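Local structure of quinoline 2-oxidoreductase large subunit (Pseudomonas putida, 1T3Q) at residues His338-Val343 with Phe476-Pro480; Trp75-Ala81 with Leu103-Gly107; Met2-Val7 with Gly558-Ser562; Cys199-Arg204 with Glu283-Phe289. The protein is the molybdenum-carrying large subunit of a hydroxylase that oxidises quinoline at carbon 2, using a molybdopterin cytosine dinucleotide cofactor. The contacts are given in a common frame with arbitrary orientation. Numbering follows the deposited sequence.

Contact 1: residues His338-Val343 with Phe476-Pro480; sequences HVGNAV and FLGTP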
loop_
_atom_site.group_PDB
_atom_site.type_symbol
_atom_site.label_atom_id
_atom_site.label_comp_id
_atom_site.label_asym_id
_atom_site.label_seq_id
_atom_site.Cartn_x
_atom_site.Cartn_y
_atom_site.Cartn_z
ATOM N N HIS B 338 6.036 -25.129 33.198
ATOM C CA HIS B 338 7.439 -24.769 33.341
ATOM C C HIS B 338 7.649 -23.344 33.852
ATOM O O HIS B 338 8.249 -23.146 34.908
ATOM C CB HIS B 338 8.165 -24.979 32.011
ATOM C CG HIS B 338 9.658 -24.942 32.124
ATOM N ND1 HIS B 338 10.382 -23.772 32.065
ATOM C CD2 HIS B 338 10.562 -25.936 32.296
ATOM C CE1 HIS B 338 11.669 -24.046 32.194
ATOM N NE2 HIS B 338 11.804 -25.353 32.336
ATOM N N VAL B 339 7.163 -22.348 33.119
ATOM C CA VAL B 339 7.339 -20.971 33.569
ATOM C C VAL B 339 6.505 -20.687 34.812
ATOM O O VAL B 339 6.862 -19.826 35.621
ATOM C CB VAL B 339 6.977 -19.956 32.466
ATOM C CG1 VAL B 339 7.915 -20.135 31.285
ATOM C CG2 VAL B 339 5.525 -20.124 32.041
ATOM N N GLY B 340 5.406 -21.422 34.968
ATOM C CA GLY B 340 4.546 -21.243 36.127
ATOM C C GLY B 340 5.235 -21.608 37.433
ATOM O O GLY B 340 5.172 -20.860 38.413
ATOM N N ASN B 341 5.897 -22.763 37.459
ATOM C CA ASN B 341 6.586 -23.199 38.667
ATOM C C ASN B 341 7.743 -22.287 39.047
ATOM O O ASN B 341 8.119 -22.212 40.217
ATOM C CB ASN B 341 7.098 -24.637 38.515
ATOM C CG ASN B 341 6.027 -25.671 38.803
ATOM O OD1 ASN B 341 6.326 -26.842 39.038
ATOM N ND2 ASN B 341 4.768 -25.247 38.779
ATOM N N ALA B 342 8.311 -21.589 38.067
ATOM C CA ALA B 342 9.418 -20.689 38.357
ATOM C C ALA B 342 8.991 -19.570 39.306
ATOM O O ALA B 342 9.792 -19.088 40.105
ATOM C CB ALA B 342 9.971 -20.096 37.067
ATOM N N VAL B 343 7.730 -19.155 39.221
ATOM C CA VAL B 343 7.234 -18.075 40.078
ATOM C C VAL B 343 6.160 -18.551 41.053
ATOM O O VAL B 343 5.353 -17.753 41.536
ATOM C CB VAL B 343 6.636 -16.922 39.231
ATOM C CG1 VAL B 343 7.697 -16.346 38.291
ATOM C CG2 VAL B 343 5.445 -17.425 38.437
ATOM N N PHE B 476 15.697 -16.364 33.993
ATOM C CA PHE B 476 15.091 -16.636 35.291
ATOM C C PHE B 476 13.979 -17.678 35.181
ATOM O O PHE B 476 13.832 -18.532 36.055
ATOM C CB PHE B 476 14.509 -15.351 35.898
ATOM C CG PHE B 476 13.552 -15.604 37.030
ATOM C CD1 PHE B 476 14.008 -16.088 38.250
ATOM C CD2 PHE B 476 12.182 -15.430 36.849
ATOM C CE1 PHE B 476 13.116 -16.403 39.275
ATOM C CE2 PHE B 476 11.280 -15.743 37.863
ATOM C CZ PHE B 476 11.749 -16.233 39.081
ATOM N N LEU B 477 13.198 -17.598 34.107
ATOM C CA LEU B 477 12.091 -18.520 33.881
ATOM C C LEU B 477 12.525 -19.904 33.405
ATOM O O LEU B 477 11.696 -20.798 33.252
ATOM C CB LEU B 477 11.102 -17.924 32.870
ATOM C CG LEU B 477 10.317 -16.684 33.311
ATOM C CD1 LEU B 477 9.406 -16.232 32.177
ATOM C CD2 LEU B 477 9.502 -17.007 34.554
ATOM N N GLY B 478 13.817 -20.078 33.157
ATOM C CA GLY B 478 14.300 -21.374 32.711
ATOM C C GLY B 478 14.106 -21.646 31.229
ATOM O O GLY B 478 14.170 -22.793 30.788
ATOM N N THR B 479 13.867 -20.592 30.457
ATOM C CA THR B 479 13.688 -20.715 29.018
ATOM C C THR B 479 14.672 -19.739 28.384
ATOM O O THR B 479 14.278 -18.750 27.762
ATOM C CB THR B 479 12.248 -20.353 28.594
ATOM O OG1 THR B 479 11.952 -19.007 28.990
ATOM C CG2 THR B 479 11.245 -21.299 29.246
ATOM N N PRO B 480 15.978 -20.010 28.539
ATOM C CA PRO B 480 17.035 -19.155 27.991
ATOM C C PRO B 480 16.802 -18.699 26.560
ATOM O O PRO B 480 16.627 -19.505 25.644
ATOM C CB PRO B 480 18.301 -20.002 28.165
ATOM C CG PRO B 480 17.787 -21.407 28.274
ATOM C CD PRO B 480 16.547 -21.250 29.093
HETATM O O HOH W 1 15.079 -24.876 32.669
#
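The last turn of a helix meets a helix C-terminus here, and side-chain rotamers bring them together. His338 (chi1 t) reaches across with its imidazole, bringing CE1 3.1 Å from Gly478 O and 3.4 Å from Leu477 O. Gly478, at phi 81°, closes the preceding helix as a Schellman motif; an ideal CB would clash 2.8 Å from His338 CE1, so its bare CA lets the imidazole approach. Water 1 donates to Gly478 O (3.0 Å) and pairs weakly with His338 NE2 (3.3 Å). Leu477 (mt) inserts CD2 4.0 Å from Ala342 CB and 4.2 Å from Val343 CG1. The t rotamer of Phe476 brings its ring edge to Val343, CE2 to CG1 at 3.7 Å. With chi1 in p, Thr479 sets CG2 4.1 Å from Val339 CG1, while its OG1 bonds weakly to Leu474 O. The contact ties together two molybdopterin cofactor-binding regions: Val339 and Val343 touch Phe375 of helix 375-393, His338 lies on Ser357 of strand 352-360, and His338 O accepts from Arg171.

Contact 2: residues Trp75-Ala81 with Leu103-Gly107; sequences WCGADVA and LLANG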
loop_
_atom_site.group_PDB
_atom_site.type_symbol
_atom_site.label_atom_id
_atom_site.label_comp_id
_atom_site.label_asym_id
_atom_site.label_seq_id
_atom_site.Cartn_x
_atom_site.Cartn_y
_atom_site.Cartn_z
ATOM N N TRP B 75 -3.527 -28.493 -2.464
ATOM C CA TRP B 75 -2.320 -29.141 -1.952
ATOM C C TRP B 75 -2.620 -30.099 -0.812
ATOM O O TRP B 75 -3.547 -29.881 -0.032
ATOM C CB TRP B 75 -1.327 -28.104 -1.415
ATOM C CG TRP B 75 -0.460 -27.420 -2.428
ATOM C CD1 TRP B 75 -0.369 -27.691 -3.764
ATOM C CD2 TRP B 75 0.466 -26.362 -2.168
ATOM N NE1 TRP B 75 0.559 -26.862 -4.352
ATOM C CE2 TRP B 75 1.087 -26.037 -3.394
ATOM C CE3 TRP B 75 0.834 -25.653 -1.013
ATOM C CZ2 TRP B 75 2.055 -25.033 -3.500
ATOM C CZ3 TRP B 75 1.796 -24.654 -1.121
ATOM C CH2 TRP B 75 2.396 -24.356 -2.356
ATOM N N CYS B 76 -1.830 -31.165 -0.723
ATOM C CA CYS B 76 -1.969 -32.109 0.374
ATOM C C CYS B 76 -0.630 -32.039 1.111
ATOM O O CYS B 76 0.250 -31.270 0.723
ATOM C CB CYS B 76 -2.251 -33.526 -0.142
ATOM S SG CYS B 76 -0.938 -34.261 -1.129
ATOM N N GLY B 77 -0.473 -32.827 2.167
ATOM C CA GLY B 77 0.762 -32.793 2.934
ATOM C C GLY B 77 2.045 -33.023 2.157
ATOM O O GLY B 77 3.071 -32.414 2.461
ATOM N N ALA B 78 1.990 -33.896 1.156
ATOM C CA ALA B 78 3.162 -34.215 0.347
ATOM C C ALA B 78 3.621 -33.039 -0.504
ATOM O O ALA B 78 4.820 -32.847 -0.716
ATOM C CB ALA B 78 2.869 -35.420 -0.541
ATOM N N ASP B 79 2.669 -32.261 -1.005
ATOM C CA ASP B 79 2.994 -31.096 -1.815
ATOM C C ASP B 79 3.755 -30.077 -0.973
ATOM O O ASP B 79 4.767 -29.518 -1.399
ATOM C CB ASP B 79 1.717 -30.440 -2.342
ATOM C CG ASP B 79 0.959 -31.330 -3.295
ATOM O OD1 ASP B 79 1.564 -31.783 -4.286
ATOM O OD2 ASP B 79 -0.244 -31.571 -3.061
ATOM N N VAL B 80 3.254 -29.837 0.231
ATOM C CA VAL B 80 3.870 -28.873 1.130
ATOM C C VAL B 80 5.225 -29.351 1.645
ATOM O O VAL B 80 6.177 -28.577 1.719
ATOM C CB VAL B 80 2.942 -28.576 2.325
ATOM C CG1 VAL B 80 3.553 -27.517 3.214
ATOM C CG2 VAL B 80 1.584 -28.119 1.814
ATOM N N ALA B 81 5.310 -30.631 1.988
ATOM C CA ALA B 81 6.549 -31.202 2.506
ATOM C C ALA B 81 7.742 -30.920 1.598
ATOM O O ALA B 81 8.879 -30.854 2.063
ATOM C CB ALA B 81 6.387 -32.702 2.709
ATOM N N LEU B 103 3.254 -28.273 8.232
ATOM C CA LEU B 103 2.226 -27.289 7.912
ATOM C C LEU B 103 0.918 -28.022 7.624
ATOM O O LEU B 103 -0.160 -27.583 8.035
ATOM C CB LEU B 103 2.665 -26.436 6.719
ATOM C CG LEU B 103 4.039 -25.771 6.902
ATOM C CD1 LEU B 103 4.295 -24.795 5.766
ATOM C CD2 LEU B 103 4.103 -25.043 8.250
ATOM N N LEU B 104 1.028 -29.148 6.923
ATOM C CA LEU B 104 -0.121 -29.987 6.608
ATOM C C LEU B 104 0.236 -31.401 7.028
ATOM O O LEU B 104 1.365 -31.839 6.818
ATOM C CB LEU B 104 -0.417 -29.984 5.108
ATOM C CG LEU B 104 -1.609 -29.163 4.620
ATOM C CD1 LEU B 104 -1.357 -27.692 4.892
ATOM C CD2 LEU B 104 -1.806 -29.405 3.130
ATOM N N ALA B 105 -0.711 -32.110 7.629
ATOM C CA ALA B 105 -0.448 -33.484 8.036
ATOM C C ALA B 105 -0.009 -34.231 6.780
ATOM O O ALA B 105 -0.533 -33.982 5.693
ATOM C CB ALA B 105 -1.707 -34.116 8.611
ATOM N N ASN B 106 0.963 -35.127 6.921
ATOM C CA ASN B 106 1.441 -35.893 5.776
ATOM C C ASN B 106 1.568 -37.352 6.178
ATOM O O ASN B 106 2.541 -37.739 6.822
ATOM C CB ASN B 106 2.803 -35.370 5.306
ATOM C CG ASN B 106 3.222 -35.951 3.961
ATOM O OD1 ASN B 106 4.318 -35.685 3.470
ATOM N ND2 ASN B 106 2.341 -36.740 3.356
ATOM N N GLY B 107 0.576 -38.156 5.811
ATOM C CA GLY B 107 0.621 -39.565 6.157
ATOM C C GLY B 107 -0.049 -39.880 7.481
ATOM O O GLY B 107 -0.527 -40.993 7.691
HETATM O O HOH W 2 -2.271 -34.342 3.685
HETATM O O HOH W 3 3.470 -31.283 5.082
#
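Leu104 has the largest area covered here, 72 Å², and its branch CD2 packs against the strand-to-helix junction: it is 3.6 Å from Trp75 O, 3.5 Å from Cys76 C and 3.9 Å from Val80 CG2. Val80 (58 Å²), one turn into the helix, points its CA-to-CB bond toward the loop, and its CG1 meets Leu103 CB at 3.8 Å. Cys76 takes the N-cap position, and its N donates to Asp79 OD2 (2.9 Å, 163°). This strand, the short helix that follows it and the loop 103-107 belong to the a/b hammerhead domain, whose strand 71-76 is bonded through Trp75 to Val118 of strand 115-121; Leu103 and Leu104 continue the packing onto Leu266 and Leu267 of helix 263-275. Asn106 (56 Å²), more exposed, lies against the first turn of the helix, where its CG is 3.6 Å from Gly77 C and its OD1 3.7 Å from Ala81 CB. No direct hydrogen bond joins the segments. Instead, water 2 accepts from Gly77 N (2.8 Å) and donates to Ala105 O (2.7 Å), and water 3 donates to both Gly77 O (2.9 Å) and Leu104 O (2.8 Å). Gly77 CA also makes a CA-H...O contact of 3.3 Å to Ala105 O.

Contact 3: residues Met2-Val7 with Gly558-Ser562; sequences MKHEVV and GRAAS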
loop_
_atom_site.group_PDB
_atom_site.type_symbol
_atom_site.label_atom_id
_atom_site.label_comp_id
_atom_site.label_asym_id
_atom_site.label_seq_id
_atom_site.Cartn_x
_atom_site.Cartn_y
_atom_site.Cartn_z
ATOM N N MET B 2 25.421 -1.685 26.380
ATOM C CA MET B 2 24.694 -0.477 26.008
ATOM C C MET B 2 23.177 -0.665 25.975
ATOM O O MET B 2 22.425 0.277 26.227
ATOM C CB MET B 2 25.182 0.037 24.650
ATOM C CG MET B 2 26.598 0.606 24.677
ATOM S SD MET B 2 26.807 1.816 26.000
ATOM C CE MET B 2 25.655 3.105 25.486
ATOM N N LYS B 3 22.726 -1.880 25.679
ATOM C CA LYS B 3 21.290 -2.148 25.614
ATOM C C LYS B 3 20.620 -2.017 26.980
ATOM O O LYS B 3 19.397 -1.910 27.069
ATOM C CB LYS B 3 21.030 -3.549 25.042
ATOM C CG LYS B 3 21.530 -4.692 25.911
ATOM C CD LYS B 3 21.236 -6.039 25.265
ATOM C CE LYS B 3 21.618 -7.188 26.177
ATOM N NZ LYS B 3 21.188 -8.495 25.611
ATOM N N HIS B 4 21.425 -2.015 28.041
ATOM C CA HIS B 4 20.909 -1.894 29.410
ATOM C C HIS B 4 20.621 -0.451 29.803
ATOM O O HIS B 4 19.923 -0.196 30.789
ATOM C CB HIS B 4 21.925 -2.460 30.408
ATOM C CG HIS B 4 22.080 -3.946 30.341
ATOM N ND1 HIS B 4 23.141 -4.607 30.922
ATOM C CD2 HIS B 4 21.296 -4.903 29.790
ATOM C CE1 HIS B 4 23.006 -5.907 30.731
ATOM N NE2 HIS B 4 21.894 -6.114 30.046
ATOM N N GLU B 5 21.170 0.484 29.035
ATOM C CA GLU B 5 21.023 1.909 29.307
ATOM C C GLU B 5 19.614 2.367 29.660
ATOM O O GLU B 5 18.645 2.020 28.982
ATOM C CB GLU B 5 21.520 2.733 28.113
ATOM C CG GLU B 5 21.587 4.227 28.408
ATOM C CD GLU B 5 21.852 5.077 27.178
ATOM O OE1 GLU B 5 22.190 6.268 27.355
ATOM O OE2 GLU B 5 21.714 4.570 26.040
ATOM N N VAL B 6 19.518 3.165 30.720
ATOM C CA VAL B 6 18.247 3.718 31.173
ATOM C C VAL B 6 18.363 5.225 30.990
ATOM O O VAL B 6 18.974 5.907 31.806
ATOM C CB VAL B 6 17.997 3.416 32.668
ATOM C CG1 VAL B 6 16.649 3.983 33.103
ATOM C CG2 VAL B 6 18.057 1.918 32.909
ATOM N N VAL B 7 17.790 5.745 29.912
ATOM C CA VAL B 7 17.874 7.172 29.645
ATOM C C VAL B 7 17.071 7.973 30.653
ATOM O O VAL B 7 16.085 7.487 31.208
ATOM C CB VAL B 7 17.383 7.503 28.222
ATOM C CG1 VAL B 7 18.204 6.714 27.202
ATOM C CG2 VAL B 7 15.908 7.177 28.090
ATOM N N GLY B 558 13.649 5.276 24.346
ATOM C CA GLY B 558 14.467 6.105 25.214
ATOM C C GLY B 558 15.885 6.211 24.685
ATOM O O GLY B 558 16.397 7.309 24.479
ATOM N N ARG B 559 16.515 5.063 24.452
ATOM C CA ARG B 559 17.878 5.028 23.930
ATOM C C ARG B 559 18.027 5.745 22.590
ATOM O O ARG B 559 18.934 6.554 22.410
ATOM C CB ARG B 559 18.351 3.580 23.750
ATOM C CG ARG B 559 18.715 2.828 25.022
ATOM C CD ARG B 559 19.711 1.711 24.677
ATOM N NE ARG B 559 20.946 2.279 24.139
ATOM C CZ ARG B 559 21.770 1.668 23.288
ATOM N NH1 ARG B 559 22.862 2.294 22.874
ATOM N NH2 ARG B 559 21.504 0.449 22.835
ATOM N N ALA B 560 17.151 5.426 21.636
ATOM C CA ALA B 560 17.224 6.035 20.319
ATOM C C ALA B 560 17.010 7.545 20.397
ATOM O O ALA B 560 17.741 8.316 19.771
ATOM C CB ALA B 560 16.198 5.402 19.388
ATOM N N ALA B 561 16.014 7.962 21.169
ATOM C CA ALA B 561 15.719 9.385 21.317
ATOM C C ALA B 561 16.878 10.107 22.001
ATOM O O ALA B 561 17.175 11.258 21.685
ATOM C CB ALA B 561 14.440 9.573 22.120
ATOM N N SER B 562 17.537 9.421 22.928
ATOM C CA SER B 562 18.663 10.009 23.651
ATOM C C SER B 562 19.814 10.340 22.710
ATOM O O SER B 562 20.443 11.390 22.833
ATOM C CB SER B 562 19.151 9.054 24.744
ATOM O OG SER B 562 20.289 9.586 25.403
HETATM O O HOH W 4 21.457 6.178 23.820
HETATM O O HOH W 5 21.395 8.747 27.639
#
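A salt bridge from Arg559 NE to Glu5 OE2 (3.1 Å, 149° at the hydrogen) docks the N-terminal segment on the long helix 549-576, at the interface with a second copy of this protein. The rest of the Arg559 guanidinium is engaged elsewhere: NH2 donates to Thr629 O, and NH1 pairs with Asp621 of the second subunit. Lys3 NZ likewise bridges to Asp631 and to Asp613 of the second subunit. Water 4 donates to Glu5 OE2 (2.8 Å) and Arg559 O (2.9 Å), and water 5 lies 2.6 Å from both Glu5 OE1 and Ser562 OG. Met2 O sits over one guanidinium face; its angle to Arg559 NE is too poor for a hydrogen bond, and it accepts instead from Glu5 N at 3.1 Å in the 3-10 turn. Farther out, Val7 packs against the helical turn Gly558 to Ser562, where an ideal CB on Gly558 would clash, 2.6 Å from Val7 CG2; Val7 CG1 lies 3.5 Å from Ser562 CB and 3.3 Å from Gly558 O.

Contact 4: residues Cys199-Arg204 with Glu283-Phe289; sequences CPMETR and EDRQENF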
loop_
_atom_site.group_PDB
_atom_site.type_symbol
_atom_site.label_atom_id
_atom_site.label_comp_id
_atom_site.label_asym_id
_atom_site.label_seq_id
_atom_site.Cartn_x
_atom_site.Cartn_y
_atom_site.Cartn_z
ATOM N N CYS B 199 -9.861 -16.529 22.336
ATOM C CA CYS B 199 -11.104 -16.101 21.702
ATOM C C CYS B 199 -11.190 -14.596 21.401
ATOM O O CYS B 199 -12.089 -13.900 21.884
ATOM C CB CYS B 199 -12.293 -16.539 22.578
ATOM S SG CYS B 199 -13.913 -16.496 21.755
ATOM N N PRO B 200 -10.245 -14.066 20.611
ATOM C CA PRO B 200 -10.297 -12.638 20.285
ATOM C C PRO B 200 -11.495 -12.449 19.351
ATOM O O PRO B 200 -11.852 -13.377 18.633
ATOM C CB PRO B 200 -8.964 -12.403 19.579
ATOM C CG PRO B 200 -8.727 -13.720 18.886
ATOM C CD PRO B 200 -9.087 -14.712 19.970
ATOM N N MET B 201 -12.127 -11.274 19.354
ATOM C CA MET B 201 -13.282 -11.081 18.473
ATOM C C MET B 201 -12.895 -11.192 16.999
ATOM O O MET B 201 -13.707 -11.610 16.171
ATOM C CB MET B 201 -13.983 -9.746 18.763
ATOM C CG MET B 201 -14.819 -9.779 20.039
ATOM S SD MET B 201 -16.096 -11.092 20.050
ATOM C CE MET B 201 -15.186 -12.433 20.855
ATOM N N GLU B 202 -11.664 -10.809 16.668
ATOM C CA GLU B 202 -11.179 -10.951 15.296
ATOM C C GLU B 202 -10.349 -12.234 15.286
ATOM O O GLU B 202 -9.434 -12.387 16.094
ATOM C CB GLU B 202 -10.268 -9.794 14.888
ATOM C CG GLU B 202 -9.598 -10.028 13.537
ATOM C CD GLU B 202 -8.369 -9.169 13.328
ATOM O OE1 GLU B 202 -7.486 -9.163 14.214
ATOM O OE2 GLU B 202 -8.276 -8.506 12.278
ATOM N N THR B 203 -10.664 -13.154 14.383
ATOM C CA THR B 203 -9.919 -14.406 14.310
ATOM C C THR B 203 -8.572 -14.153 13.640
ATOM O O THR B 203 -8.250 -13.020 13.278
ATOM C CB THR B 203 -10.685 -15.456 13.487
ATOM O OG1 THR B 203 -10.934 -14.938 12.175
ATOM C CG2 THR B 203 -12.008 -15.804 14.162
ATOM N N ARG B 204 -7.788 -15.210 13.458
ATOM C CA ARG B 204 -6.489 -15.060 12.817
ATOM C C ARG B 204 -6.640 -14.883 11.315
ATOM O O ARG B 204 -7.632 -15.307 10.717
ATOM C CB ARG B 204 -5.607 -16.278 13.096
ATOM C CG ARG B 204 -5.333 -16.523 14.575
ATOM C CD ARG B 204 -4.610 -17.849 14.756
ATOM N NE ARG B 204 -5.361 -18.952 14.166
ATOM C CZ ARG B 204 -4.858 -20.163 13.955
ATOM N NH1 ARG B 204 -5.610 -21.112 13.409
ATOM N NH2 ARG B 204 -3.598 -20.426 14.282
ATOM N N GLU B 283 -9.551 -17.014 8.736
ATOM C CA GLU B 283 -10.236 -18.155 9.333
ATOM C C GLU B 283 -11.561 -17.791 9.978
ATOM O O GLU B 283 -11.775 -16.640 10.374
ATOM C CB GLU B 283 -9.334 -18.822 10.371
ATOM C CG GLU B 283 -9.417 -18.211 11.758
ATOM C CD GLU B 283 -8.427 -18.823 12.729
ATOM O OE1 GLU B 283 -8.048 -20.001 12.539
ATOM O OE2 GLU B 283 -8.044 -18.130 13.696
ATOM N N ASP B 284 -12.456 -18.771 10.073
ATOM C CA ASP B 284 -13.749 -18.537 10.709
ATOM C C ASP B 284 -13.657 -18.912 12.186
ATOM O O ASP B 284 -12.631 -19.422 12.637
ATOM C CB ASP B 284 -14.866 -19.310 9.993
ATOM C CG ASP B 284 -14.665 -20.818 10.009
ATOM O OD1 ASP B 284 -15.010 -21.455 8.991
ATOM O OD2 ASP B 284 -14.191 -21.371 11.022
ATOM N N ARG B 285 -14.720 -18.662 12.942
ATOM C CA ARG B 285 -14.711 -18.946 14.371
ATOM C C ARG B 285 -14.423 -20.404 14.739
ATOM O O ARG B 285 -13.735 -20.672 15.721
ATOM C CB ARG B 285 -16.032 -18.499 15.002
ATOM C CG ARG B 285 -16.085 -18.657 16.519
ATOM C CD ARG B 285 -14.944 -17.920 17.221
ATOM N NE ARG B 285 -14.890 -16.501 16.871
ATOM C CZ ARG B 285 -13.964 -15.657 17.321
ATOM N NH1 ARG B 285 -13.008 -16.091 18.139
ATOM N NH2 ARG B 285 -13.993 -14.380 16.960
ATOM N N GLN B 286 -14.941 -21.343 13.955
ATOM C CA GLN B 286 -14.706 -22.757 14.235
ATOM C C GLN B 286 -13.232 -23.109 14.089
ATOM O O GLN B 286 -12.686 -23.859 14.898
ATOM C CB GLN B 286 -15.555 -23.630 13.307
ATOM C CG GLN B 286 -17.017 -23.655 13.707
ATOM C CD GLN B 286 -17.619 -22.264 13.757
ATOM O OE1 GLN B 286 -17.736 -21.602 12.730
ATOM N NE2 GLN B 286 -17.989 -21.807 14.956
ATOM N N GLU B 287 -12.589 -22.563 13.061
ATOM C CA GLU B 287 -11.173 -22.828 12.839
ATOM C C GLU B 287 -10.335 -22.238 13.970
ATOM O O GLU B 287 -9.277 -22.777 14.314
ATOM C CB GLU B 287 -10.728 -22.240 11.502
ATOM C CG GLU B 287 -11.519 -22.765 10.314
ATOM C CD GLU B 287 -11.058 -22.157 9.016
ATOM O OE1 GLU B 287 -10.301 -22.829 8.284
ATOM O OE2 GLU B 287 -11.442 -21.001 8.728
ATOM N N ASN B 288 -10.797 -21.133 14.557
ATOM C CA ASN B 288 -10.042 -20.536 15.657
ATOM C C ASN B 288 -10.057 -21.493 16.847
ATOM O O ASN B 288 -9.065 -21.619 17.564
ATOM C CB ASN B 288 -10.626 -19.186 16.070
ATOM C CG ASN B 288 -9.671 -18.387 16.938
ATOM O OD1 ASN B 288 -8.719 -17.765 16.438
ATOM N ND2 ASN B 288 -9.904 -18.411 18.237
ATOM N N PHE B 289 -11.178 -22.171 17.064
ATOM C CA PHE B 289 -11.259 -23.131 18.159
ATOM C C PHE B 289 -10.508 -24.416 17.802
ATOM O O PHE B 289 -9.825 -24.993 18.639
ATOM C CB PHE B 289 -12.715 -23.474 18.487
ATOM C CG PHE B 289 -13.415 -22.426 19.313
ATOM C CD1 PHE B 289 -14.516 -21.746 18.806
ATOM C CD2 PHE B 289 -12.957 -22.107 20.587
ATOM C CE1 PHE B 289 -15.150 -20.755 19.557
ATOM C CE2 PHE B 289 -13.582 -21.118 21.350
ATOM C CZ PHE B 289 -14.680 -20.439 20.832
#
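Arg204 and Glu283 form a bidentate salt bridge, NE to OE2 and NH1 to OE1, both 2.8 Å, and Arg204 N also donates to Glu283 OE2 (2.9 Å). Backbone bonding adds Glu283 N to Arg204 O (3.2 Å, 160°), beside the antiparallel strands 205-211 and 279-282. Among side-chain to backbone bonds, Thr203 OG1 donates to Glu283 O at 2.6 Å, and Arg285 directs NH1 (3.0 Å) and NH2 (2.9 Å) at Pro200 O; NH2 also bonds Gly47 O of the small subunit. Packing puts Thr203 CG2 over a face of the Arg285 guanidinium, 3.7 Å from NH2, and Cys199 SG 4.1 Å from Phe289 CZ, an oblique sulfur-aromatic contact. Asp284 and Glu287 form a capping box at the start of helix 285-291, Glu287 N to Asp284 OD2 at 2.9 Å and Asp284 N to Glu287 OE2 at 2.8 Å; this OE2 also salt-bridges Arg124. With Met201 touching an Fe2S2 cluster, this capped helix and loop form part of the interface with the small subunit.

Overall arrangement
Contacts 1, 3 and 4 are buried, whereas contact 2 is partly exposed and its centre lies about 31 Å from that of the chain. Contacts 2 and 4 flank the same mixed sheet: strand 71-76 at its edge leads into contact 2, and strands 279-282 and 205-211 adjoin contact 4. Contact 1, centred about 15 Å from the chain's centre, combines apolar side chains with a histidine ring set against backbone carbonyls and one weakly bridging water. Contact 2 combines leucine and valine packing with two waters. Contacts 3 and 4 carry salt bridges and both meet other chains: a second copy at 3, the small and medium subunits at 4. They lie on opposite sides of the chain's centre.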